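Local coordinates for magnetosome protein MamA (Magnetospirillum gryphiswaldense, PDB 3ASF) that probably acts as a tetratricopeptide-repeat scaffold that helps assemble proteins at the magnetosome, the magnetite-bearing organelle of magnetotactic bacteria, at residues L82-V87 and F110-R115; L94-L99 and V118-L123; V9-K14 and L31-D36. All coordinates share one frame; numbering follows the deposited sequence.

Contact 1: L82-V87 and F110-R115; sequences LGLTYV and FNVRFR. With SO4 (sulfate ion), chain H; SO4 (sulfate ion), chain F.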
loop_
_atom_site.group_PDB
_atom_site.type_symbol
_atom_site.label_atom_id
_atom_site.label_comp_id
_atom_site.label_asym_id
_atom_site.label_seq_id
_atom_site.Cartn_x
_atom_site.Cartn_y
_atom_site.Cartn_z
ATOM N N LEU A 82 6.110 1.798 -0.531
ATOM C CA LEU A 82 6.023 2.924 -1.445
ATOM C C LEU A 82 4.748 2.851 -2.268
ATOM O O LEU A 82 4.001 3.829 -2.350
ATOM C CB LEU A 82 7.252 3.046 -2.331
ATOM C CG LEU A 82 7.243 4.297 -3.223
ATOM C CD1 LEU A 82 6.830 5.597 -2.478
ATOM C CD2 LEU A 82 8.598 4.455 -3.938
ATOM N N GLY A 83 4.479 1.686 -2.847
ATOM C CA GLY A 83 3.307 1.547 -3.711
ATOM C C GLY A 83 2.013 1.852 -2.966
ATOM O O GLY A 83 1.143 2.580 -3.468
ATOM N N LEU A 84 1.913 1.292 -1.753
ATOM C CA LEU A 84 0.755 1.460 -0.869
ATOM C C LEU A 84 0.635 2.906 -0.453
ATOM O O LEU A 84 -0.449 3.485 -0.444
ATOM C CB LEU A 84 0.891 0.556 0.366
ATOM C CG LEU A 84 0.158 -0.802 0.462
ATOM C CD1 LEU A 84 -0.375 -1.366 -0.869
ATOM C CD2 LEU A 84 0.976 -1.849 1.167
ATOM N N THR A 85 1.774 3.502 -0.144
ATOM C CA THR A 85 1.800 4.883 0.274
ATOM C C THR A 85 1.260 5.785 -0.824
ATOM O O THR A 85 0.509 6.711 -0.544
ATOM C CB THR A 85 3.231 5.328 0.690
ATOM O OG1 THR A 85 3.673 4.538 1.797
ATOM C CG2 THR A 85 3.275 6.808 1.061
ATOM N N TYR A 86 1.640 5.552 -2.069
ATOM C CA TYR A 86 1.193 6.464 -3.104
ATOM C C TYR A 86 -0.324 6.407 -3.228
ATOM O O TYR A 86 -0.949 7.427 -3.492
ATOM C CB TYR A 86 1.783 6.136 -4.461
ATOM C CG TYR A 86 3.195 6.589 -4.751
ATOM C CD1 TYR A 86 3.605 7.911 -4.562
ATOM C CD2 TYR A 86 4.113 5.691 -5.290
ATOM C CE1 TYR A 86 4.925 8.305 -4.875
ATOM C CE2 TYR A 86 5.395 6.062 -5.601
ATOM C CZ TYR A 86 5.805 7.360 -5.396
ATOM O OH TYR A 86 7.096 7.679 -5.734
ATOM N N VAL A 87 -0.916 5.220 -3.058
ATOM C CA VAL A 87 -2.370 5.085 -3.159
ATOM C C VAL A 87 -3.076 5.939 -2.102
ATOM O O VAL A 87 -4.004 6.689 -2.416
ATOM C CB VAL A 87 -2.866 3.607 -3.074
ATOM C CG1 VAL A 87 -4.385 3.559 -2.921
ATOM C CG2 VAL A 87 -2.470 2.837 -4.308
ATOM N N PHE A 110 -2.909 -9.838 -0.630
ATOM C CA PHE A 110 -4.250 -9.408 -0.982
ATOM C C PHE A 110 -4.410 -7.888 -1.056
ATOM O O PHE A 110 -5.045 -7.352 -1.976
ATOM C CB PHE A 110 -5.252 -9.985 0.015
ATOM C CG PHE A 110 -6.607 -9.348 -0.059
ATOM C CD1 PHE A 110 -7.599 -9.858 -0.912
ATOM C CD2 PHE A 110 -6.893 -8.221 0.706
ATOM C CE1 PHE A 110 -8.869 -9.249 -0.994
ATOM C CE2 PHE A 110 -8.158 -7.606 0.646
ATOM C CZ PHE A 110 -9.151 -8.126 -0.204
ATOM N N ASN A 111 -3.876 -7.193 -0.071
ATOM C CA ASN A 111 -4.035 -5.741 0.001
ATOM C C ASN A 111 -3.377 -5.022 -1.190
ATOM O O ASN A 111 -3.975 -4.136 -1.829
ATOM C CB ASN A 111 -3.455 -5.278 1.331
ATOM C CG ASN A 111 -3.587 -3.807 1.544
ATOM O OD1 ASN A 111 -4.602 -3.201 1.215
ATOM N ND2 ASN A 111 -2.552 -3.215 2.108
ATOM N N VAL A 112 -2.154 -5.421 -1.509
ATOM C CA VAL A 112 -1.486 -4.938 -2.713
ATOM C C VAL A 112 -2.375 -5.100 -3.954
ATOM O O VAL A 112 -2.599 -4.150 -4.733
ATOM C CB VAL A 112 -0.199 -5.704 -2.942
ATOM C CG1 VAL A 112 0.229 -5.609 -4.393
ATOM C CG2 VAL A 112 0.897 -5.153 -2.050
ATOM N N ARG A 113 -2.928 -6.295 -4.129
ATOM C CA ARG A 113 -3.749 -6.518 -5.309
ATOM C C ARG A 113 -4.978 -5.655 -5.263
ATOM O O ARG A 113 -5.358 -5.103 -6.304
ATOM C CB ARG A 113 -4.117 -7.996 -5.522
ATOM C CG ARG A 113 -5.014 -8.227 -6.695
ATOM C CD ARG A 113 -4.365 -7.827 -8.043
ATOM N NE ARG A 113 -3.262 -8.699 -8.410
ATOM C CZ ARG A 113 -2.721 -8.775 -9.621
ATOM N NH1 ARG A 113 -1.728 -9.621 -9.828
ATOM N NH2 ARG A 113 -3.164 -8.034 -10.624
ATOM N N PHE A 114 -5.583 -5.533 -4.083
ATOM C CA PHE A 114 -6.808 -4.779 -3.956
ATOM C C PHE A 114 -6.540 -3.324 -4.206
ATOM O O PHE A 114 -7.339 -2.679 -4.889
ATOM C CB PHE A 114 -7.442 -4.949 -2.574
ATOM C CG PHE A 114 -8.614 -4.048 -2.336
ATOM C CD1 PHE A 114 -9.810 -4.282 -2.977
ATOM C CD2 PHE A 114 -8.509 -2.971 -1.474
ATOM C CE1 PHE A 114 -10.899 -3.454 -2.771
ATOM C CE2 PHE A 114 -9.571 -2.135 -1.251
ATOM C CZ PHE A 114 -10.781 -2.373 -1.897
ATOM N N ARG A 115 -5.434 -2.785 -3.678
ATOM C CA ARG A 115 -5.128 -1.349 -3.908
ATOM C C ARG A 115 -4.724 -1.053 -5.337
ATOM O O ARG A 115 -4.911 0.072 -5.827
ATOM C CB ARG A 115 -3.990 -0.857 -3.024
ATOM C CG ARG A 115 -4.202 -1.044 -1.546
ATOM C CD ARG A 115 -5.406 -0.273 -1.059
ATOM N NE ARG A 115 -5.776 -0.762 0.254
ATOM C CZ ARG A 115 -6.743 -0.249 1.001
ATOM N NH1 ARG A 115 -7.455 0.787 0.561
ATOM N NH2 ARG A 115 -6.986 -0.782 2.190
HETATM S S SO4 H . -2.868 0.143 3.280
HETATM O O1 SO4 H . -2.164 1.348 2.839
HETATM O O2 SO4 H . -1.984 -0.644 4.146
HETATM O O3 SO4 H . -4.082 0.537 4.015
HETATM O O4 SO4 H . -3.246 -0.610 2.091
HETATM S S SO4 F . -9.648 1.283 3.887
HETATM O O1 SO4 F . -8.546 1.797 4.702
HETATM O O2 SO4 F . -10.471 0.356 4.670
HETATM O O3 SO4 F . -10.455 2.398 3.386
HETATM O O4 SO4 F . -9.109 0.553 2.747
#

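Contact 2: L94-L99 and V118-L123; sequences LAVPLL and VALDNL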
loop_
_atom_site.group_PDB
_atom_site.type_symbol
_atom_site.label_atom_id
_atom_site.label_comp_id
_atom_site.label_asym_id
_atom_site.label_seq_id
_atom_site.Cartn_x
_atom_site.Cartn_y
_atom_site.Cartn_z
ATOM N N LEU A 94 1.697 6.869 -10.051
ATOM C CA LEU A 94 2.968 6.426 -9.479
ATOM C C LEU A 94 2.845 5.104 -8.722
ATOM O O LEU A 94 3.820 4.339 -8.626
ATOM C CB LEU A 94 3.536 7.531 -8.572
ATOM C CG LEU A 94 4.492 8.508 -9.263
ATOM C CD1 LEU A 94 4.154 8.793 -10.712
ATOM C CD2 LEU A 94 4.621 9.842 -8.509
ATOM N N ALA A 95 1.657 4.836 -8.190
ATOM C CA ALA A 95 1.420 3.572 -7.498
ATOM C C ALA A 95 1.477 2.359 -8.436
ATOM O O ALA A 95 2.122 1.363 -8.121
ATOM C CB ALA A 95 0.073 3.591 -6.748
ATOM N N VAL A 96 0.799 2.448 -9.579
ATOM C CA VAL A 96 0.540 1.266 -10.398
ATOM C C VAL A 96 1.811 0.421 -10.698
ATOM O O VAL A 96 1.871 -0.738 -10.318
ATOM C CB VAL A 96 -0.264 1.628 -11.666
ATOM C CG1 VAL A 96 -0.319 0.458 -12.618
ATOM C CG2 VAL A 96 -1.678 2.036 -11.289
ATOM N N PRO A 97 2.846 1.006 -11.323
ATOM C CA PRO A 97 3.954 0.130 -11.678
ATOM C C PRO A 97 4.491 -0.630 -10.472
ATOM O O PRO A 97 4.891 -1.793 -10.598
ATOM C CB PRO A 97 5.033 1.110 -12.187
ATOM C CG PRO A 97 4.300 2.380 -12.522
ATOM C CD PRO A 97 3.164 2.433 -11.566
ATOM N N LEU A 98 4.505 0.019 -9.316
ATOM C CA LEU A 98 5.060 -0.593 -8.127
ATOM C C LEU A 98 4.150 -1.734 -7.629
ATOM O O LEU A 98 4.607 -2.833 -7.313
ATOM C CB LEU A 98 5.265 0.463 -7.044
ATOM C CG LEU A 98 6.512 1.336 -7.175
ATOM C CD1 LEU A 98 6.381 2.616 -6.351
ATOM C CD2 LEU A 98 7.795 0.544 -6.811
ATOM N N LEU A 99 2.857 -1.472 -7.593
ATOM C CA LEU A 99 1.940 -2.474 -7.153
ATOM C C LEU A 99 1.937 -3.640 -8.156
ATOM O O LEU A 99 1.936 -4.802 -7.747
ATOM C CB LEU A 99 0.544 -1.868 -6.905
ATOM C CG LEU A 99 0.405 -0.853 -5.731
ATOM C CD1 LEU A 99 -1.016 -0.378 -5.584
ATOM C CD2 LEU A 99 0.870 -1.403 -4.389
ATOM N N VAL A 118 -7.875 -0.523 -6.938
ATOM C CA VAL A 118 -8.294 0.806 -6.564
ATOM C C VAL A 118 -7.560 1.876 -7.379
ATOM O O VAL A 118 -8.205 2.779 -7.921
ATOM C CB VAL A 118 -8.109 1.043 -5.046
ATOM C CG1 VAL A 118 -8.399 2.490 -4.691
ATOM C CG2 VAL A 118 -9.058 0.127 -4.235
ATOM N N ALA A 119 -6.236 1.775 -7.482
ATOM C CA ALA A 119 -5.456 2.765 -8.228
ATOM C C ALA A 119 -5.928 2.807 -9.675
ATOM O O ALA A 119 -6.119 3.862 -10.235
ATOM C CB ALA A 119 -3.973 2.429 -8.180
ATOM N N LEU A 120 -6.098 1.634 -10.268
ATOM C CA LEU A 120 -6.554 1.490 -11.641
ATOM C C LEU A 120 -7.925 2.111 -11.899
ATOM O O LEU A 120 -8.105 2.793 -12.913
ATOM C CB LEU A 120 -6.568 0.004 -12.005
ATOM C CG LEU A 120 -5.494 -0.649 -12.895
ATOM C CD1 LEU A 120 -4.401 0.277 -13.419
ATOM C CD2 LEU A 120 -4.893 -1.880 -12.263
ATOM N N ASP A 121 -8.884 1.878 -10.998
ATOM C CA ASP A 121 -10.256 2.435 -11.112
ATOM C C ASP A 121 -10.191 3.966 -11.161
ATOM O O ASP A 121 -10.799 4.610 -12.025
ATOM C CB ASP A 121 -11.132 1.959 -9.936
ATOM C CG ASP A 121 -12.539 2.599 -9.915
ATOM O OD1 ASP A 121 -13.459 2.034 -10.564
ATOM O OD2 ASP A 121 -12.741 3.624 -9.203
ATOM N N ASN A 122 -9.427 4.529 -10.232
ATOM C CA ASN A 122 -9.208 5.962 -10.172
ATOM C C ASN A 122 -8.570 6.526 -11.441
ATOM O O ASN A 122 -8.865 7.654 -11.819
ATOM C CB ASN A 122 -8.411 6.319 -8.925
ATOM C CG ASN A 122 -9.293 6.445 -7.709
ATOM O OD1 ASN A 122 -10.127 7.343 -7.643
ATOM N ND2 ASN A 122 -9.129 5.545 -6.743
ATOM N N LEU A 123 -7.731 5.735 -12.108
ATOM C CA LEU A 123 -7.159 6.129 -13.395
ATOM C C LEU A 123 -8.088 5.936 -14.592
ATOM O O LEU A 123 -7.667 6.149 -15.739
ATOM C CB LEU A 123 -5.861 5.376 -13.659
ATOM C CG LEU A 123 -4.575 6.008 -13.152
ATOM C CD1 LEU A 123 -4.801 6.760 -11.878
ATOM C CD2 LEU A 123 -3.596 4.908 -12.945
#

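Contact 3: V9-K14 and L31-D36; sequences VYYRDK and LEQVYD. With SO4 (sulfate ion), chain J.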
loop_
_atom_site.group_PDB
_atom_site.type_symbol
_atom_site.label_atom_id
_atom_site.label_comp_id
_atom_site.label_asym_id
_atom_site.label_seq_id
_atom_site.Cartn_x
_atom_site.Cartn_y
_atom_site.Cartn_z
ATOM N N VAL A 9 23.341 3.158 18.027
ATOM C CA VAL A 9 22.812 1.797 17.926
ATOM C C VAL A 9 21.476 1.658 18.643
ATOM O O VAL A 9 20.619 0.913 18.181
ATOM C CB VAL A 9 23.797 0.704 18.443
ATOM C CG1 VAL A 9 23.487 0.300 19.881
ATOM C CG2 VAL A 9 23.725 -0.530 17.557
ATOM N N TYR A 10 21.309 2.355 19.769
ATOM C CA TYR A 10 20.066 2.271 20.532
ATOM C C TYR A 10 18.973 2.830 19.663
ATOM O O TYR A 10 18.029 2.126 19.317
ATOM C CB TYR A 10 20.137 3.045 21.855
ATOM C CG TYR A 10 18.941 2.810 22.767
ATOM C CD1 TYR A 10 18.793 1.601 23.453
ATOM C CD2 TYR A 10 17.965 3.792 22.946
ATOM C CE1 TYR A 10 17.707 1.373 24.289
ATOM C CE2 TYR A 10 16.867 3.572 23.779
ATOM C CZ TYR A 10 16.746 2.359 24.449
ATOM O OH TYR A 10 15.671 2.130 25.283
ATOM N N TYR A 11 19.141 4.089 19.275
ATOM C CA TYR A 11 18.149 4.777 18.468
ATOM C C TYR A 11 17.780 4.036 17.174
ATOM O O TYR A 11 16.604 3.978 16.839
ATOM C CB TYR A 11 18.560 6.232 18.194
ATOM C CG TYR A 11 18.390 7.188 19.374
ATOM C CD1 TYR A 11 17.228 7.184 20.154
ATOM C CD2 TYR A 11 19.380 8.120 19.689
ATOM C CE1 TYR A 11 17.068 8.068 21.230
ATOM C CE2 TYR A 11 19.229 9.007 20.761
ATOM C CZ TYR A 11 18.071 8.976 21.525
ATOM O OH TYR A 11 17.921 9.851 22.580
ATOM N N ARG A 12 18.750 3.454 16.466
ATOM C CA ARG A 12 18.435 2.748 15.211
ATOM C C ARG A 12 17.755 1.377 15.404
ATOM O O ARG A 12 16.729 1.113 14.786
ATOM C CB ARG A 12 19.646 2.649 14.261
ATOM C CG ARG A 12 20.241 1.249 14.104
ATOM C CD ARG A 12 20.556 0.906 12.654
ATOM N NE ARG A 12 20.332 -0.516 12.391
ATOM C CZ ARG A 12 20.240 -1.061 11.181
ATOM N NH1 ARG A 12 20.358 -0.317 10.093
ATOM N NH2 ARG A 12 20.024 -2.362 11.059
ATOM N N ASP A 13 18.321 0.517 16.248
ATOM C CA ASP A 13 17.753 -0.810 16.484
ATOM C C ASP A 13 16.332 -0.670 17.007
ATOM O O ASP A 13 15.391 -1.255 16.465
ATOM C CB ASP A 13 18.591 -1.602 17.499
ATOM C CG ASP A 13 19.965 -2.002 16.962
ATOM O OD1 ASP A 13 20.125 -2.091 15.723
ATOM O OD2 ASP A 13 20.881 -2.239 17.788
ATOM N N LYS A 14 16.204 0.131 18.061
ATOM C CA LYS A 14 14.952 0.346 18.774
ATOM C C LYS A 14 13.897 1.030 17.900
ATOM O O LYS A 14 12.740 0.612 17.861
ATOM C CB LYS A 14 15.225 1.194 20.025
ATOM C CG LYS A 14 14.157 1.150 21.094
ATOM C CD LYS A 14 14.338 -0.039 22.015
ATOM C CE LYS A 14 13.672 0.225 23.350
ATOM N NZ LYS A 14 13.866 -0.897 24.309
ATOM N N LEU A 31 14.459 7.686 14.923
ATOM C CA LEU A 31 15.117 7.532 13.629
ATOM C C LEU A 31 15.550 8.849 13.010
ATOM O O LEU A 31 16.500 8.877 12.241
ATOM C CB LEU A 31 14.228 6.745 12.672
ATOM C CG LEU A 31 14.453 5.226 12.626
ATOM C CD1 LEU A 31 15.303 4.678 13.759
ATOM C CD2 LEU A 31 13.135 4.499 12.544
ATOM N N GLU A 32 14.837 9.924 13.336
ATOM C CA GLU A 32 15.239 11.279 12.984
ATOM C C GLU A 32 16.704 11.523 13.346
ATOM O O GLU A 32 17.447 12.182 12.608
ATOM C CB GLU A 32 14.394 12.282 13.748
ATOM C CG GLU A 32 13.220 12.847 12.994
ATOM C CD GLU A 32 12.539 13.984 13.759
ATOM O OE1 GLU A 32 12.723 14.116 15.006
ATOM O OE2 GLU A 32 11.811 14.752 13.098
ATOM N N GLN A 33 17.117 10.978 14.478
ATOM C CA GLN A 33 18.456 11.193 14.952
ATOM C C GLN A 33 19.492 10.263 14.312
ATOM O O GLN A 33 20.690 10.476 14.471
ATOM C CB GLN A 33 18.483 11.110 16.473
ATOM C CG GLN A 33 17.588 12.155 17.134
ATOM C CD GLN A 33 17.413 11.905 18.604
ATOM O OE1 GLN A 33 16.291 11.752 19.097
ATOM N NE2 GLN A 33 18.525 11.846 19.322
ATOM N N VAL A 34 19.048 9.247 13.581
ATOM C CA VAL A 34 19.982 8.289 12.970
ATOM C C VAL A 34 20.111 8.456 11.440
ATOM O O VAL A 34 21.186 8.247 10.866
ATOM C CB VAL A 34 19.597 6.822 13.319
ATOM C CG1 VAL A 34 20.548 5.842 12.656
ATOM C CG2 VAL A 34 19.590 6.612 14.832
ATOM N N TYR A 35 19.012 8.823 10.786
ATOM C CA TYR A 35 19.034 9.012 9.347
ATOM C C TYR A 35 20.018 10.099 8.922
ATOM O O TYR A 35 19.996 11.243 9.428
ATOM C CB TYR A 35 17.661 9.315 8.793
ATOM C CG TYR A 35 17.683 9.609 7.329
ATOM C CD1 TYR A 35 17.997 8.609 6.397
ATOM C CD2 TYR A 35 17.400 10.888 6.864
ATOM C CE1 TYR A 35 18.024 8.886 5.026
ATOM C CE2 TYR A 35 17.430 11.187 5.505
ATOM C CZ TYR A 35 17.737 10.188 4.587
ATOM O OH TYR A 35 17.747 10.517 3.243
ATOM N N ASP A 36 20.886 9.697 7.989
ATOM C CA ASP A 36 21.871 10.568 7.366
ATOM C C ASP A 36 21.722 10.432 5.855
ATOM O O ASP A 36 22.024 9.377 5.289
ATOM C CB ASP A 36 23.275 10.145 7.805
ATOM C CG ASP A 36 24.357 11.175 7.445
ATOM O OD1 ASP A 36 24.140 12.044 6.562
ATOM O OD2 ASP A 36 25.442 11.095 8.060
HETATM S S SO4 J . 10.201 0.255 25.517
HETATM O O1 SO4 J . 10.593 0.551 24.142
HETATM O O2 SO4 J . 11.357 -0.330 26.207
HETATM O O3 SO4 J . 9.805 1.494 26.187
HETATM O O4 SO4 J . 9.070 -0.674 25.498
#

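Contact 1: L82-V87 and F110-R115
The guanidinium of R115, whose aliphatic stem packs against L84 and V87, is covered on one face by CE2 of F114, centred over it, and a sulfate ion places its O3 over the opposite face. At the edge, O4 of a second sulfate bridges both terminal nitrogens, 2.8 Å from R115 NH1 and 2.6 Å from R115 NH2. The remaining edge belongs to N111: R115 NE gives OD1 of N111 a nearly straight bond of 2.9 Å (N-H...O 169°), lying close to the guanidinium plane and only slightly tilted from that of the carbonyl. With its CG anti to the backbone N (chi1 -179°), N111 also turns ND2 to the first sulfate, donating to O4 at 2.7 Å. An asparagine suits this place because it can accept from the arginine and donate to the anion at once.

Beside these polar groups L84 supplies the apolar contact. Its CD1 lies 3.9 Å from R115 CG and 4.2 Å from V112 CG2, while CD2 faces the N111 amide. V87 CG2 meets R115 CB at 4.2 Å, crossing the arginine stem at about a right angle. The sulfates probably come from the crystallisation liquor, yet they may mark an anion-friendly pocket. Segments 82-87 and 110-115 run at 42° to each other, and helix 92-105 packs against both their helices, an arrangement characteristic of the tetratricopeptide-repeat solenoid.

Contact 2: L94-L99 and V118-L123
V96 holds CG1 anti to its backbone N (chi1 170°), which leaves CG2 beside that nitrogen and aimed at three residues of 118-123. V96 CG2 lies 3.9 Å from A119 CB and equally far from L120 CD1. L123 CD2 approaches V96 CG2 to 3.8 Å, its side chain sliding past the valine in the opposite direction, whereas L120 crosses it at about a right angle. The swing of L120 (chi1 -104°) helps bring its end nearer than its backbone direction would suggest.

Small residues let the backbones come together here: A95 CB faces A119 CB at 4.4 Å, and V96 and A119 are the closest pair of CA atoms, 6.6 Å apart. The axes of 94-99 and 118-122 approach to 9.5 Å at 144°, as in the antiparallel neighbours of tetratricopeptide repeats. P97, lacking an amide hydrogen, kinks helix 92-105 just after V96. Near the end of the other helix, N122 ND2 donates to V118 O from above the carbonyl plane, on the face opposite N122 N. Y92 also touches L123 there, and V87 backs A95. With only methyl and aliphatic groups meeting across the interface, the pairing relies on shape fit and hydrophobic burial instead of directional bonds.

Contact 3: V9-K14 and L31-D36
Where helix 6-20 packs against the chain leaving helix 24-31, Y11 and R12 meet L31, Q33 and V34 at the surface of the N-terminal helical hairpin. The Y11 ring, with CG anti to the carbonyl carbon (chi1 -75°), has the Q33 amide over one face, offset toward the rim; the amide and ring planes stand 55° apart. Nearer the backbone, Y11 CB lies 3.5 Å from V34 CG2, and the other valine branch, CG1, reaches R12 CB at 3.7 Å. The beta-branched valine thus spreads its two methyls over successive residues of the helix.

Such a return onto a neighbouring helix is consistent with the helical hairpins of tetratricopeptide-repeat proteins. L31 O accepts from both V34 N and Y35 N, keeping the backbone compact there. L31 CD1 rests 3.4 Å from Y11 O, while L48 of helix 42-54 touches this leucine. An alanine in place of Y11 would leave the Q33 amide without the ring it lies over and is likely to let that side chain turn more freely. Beyond CB the R12 chain departs from V34, and its NH1 forms a salt bridge with D41.

In the fold
Contact 3 comes first along the chain, joining helix 6-20 to the segment that follows helix 24-31, and closes before the other two open. Contacts 1 and 2 overlap in sequence, their segments alternating through helices 76-88, 92-105 and 110-122. They share helix 110-122, have centres 8 Å apart and touch directly through V87 and A95, so three successive helices pack together near the middle of the chain. Contact 3 stands apart, its centre about 27 Å from that of contact 1 and 33 Å from that of contact 2. Such local packing repeated along an all-helical chain gives an elongated solenoid, a shape well suited to a probable protein-binding scaffold.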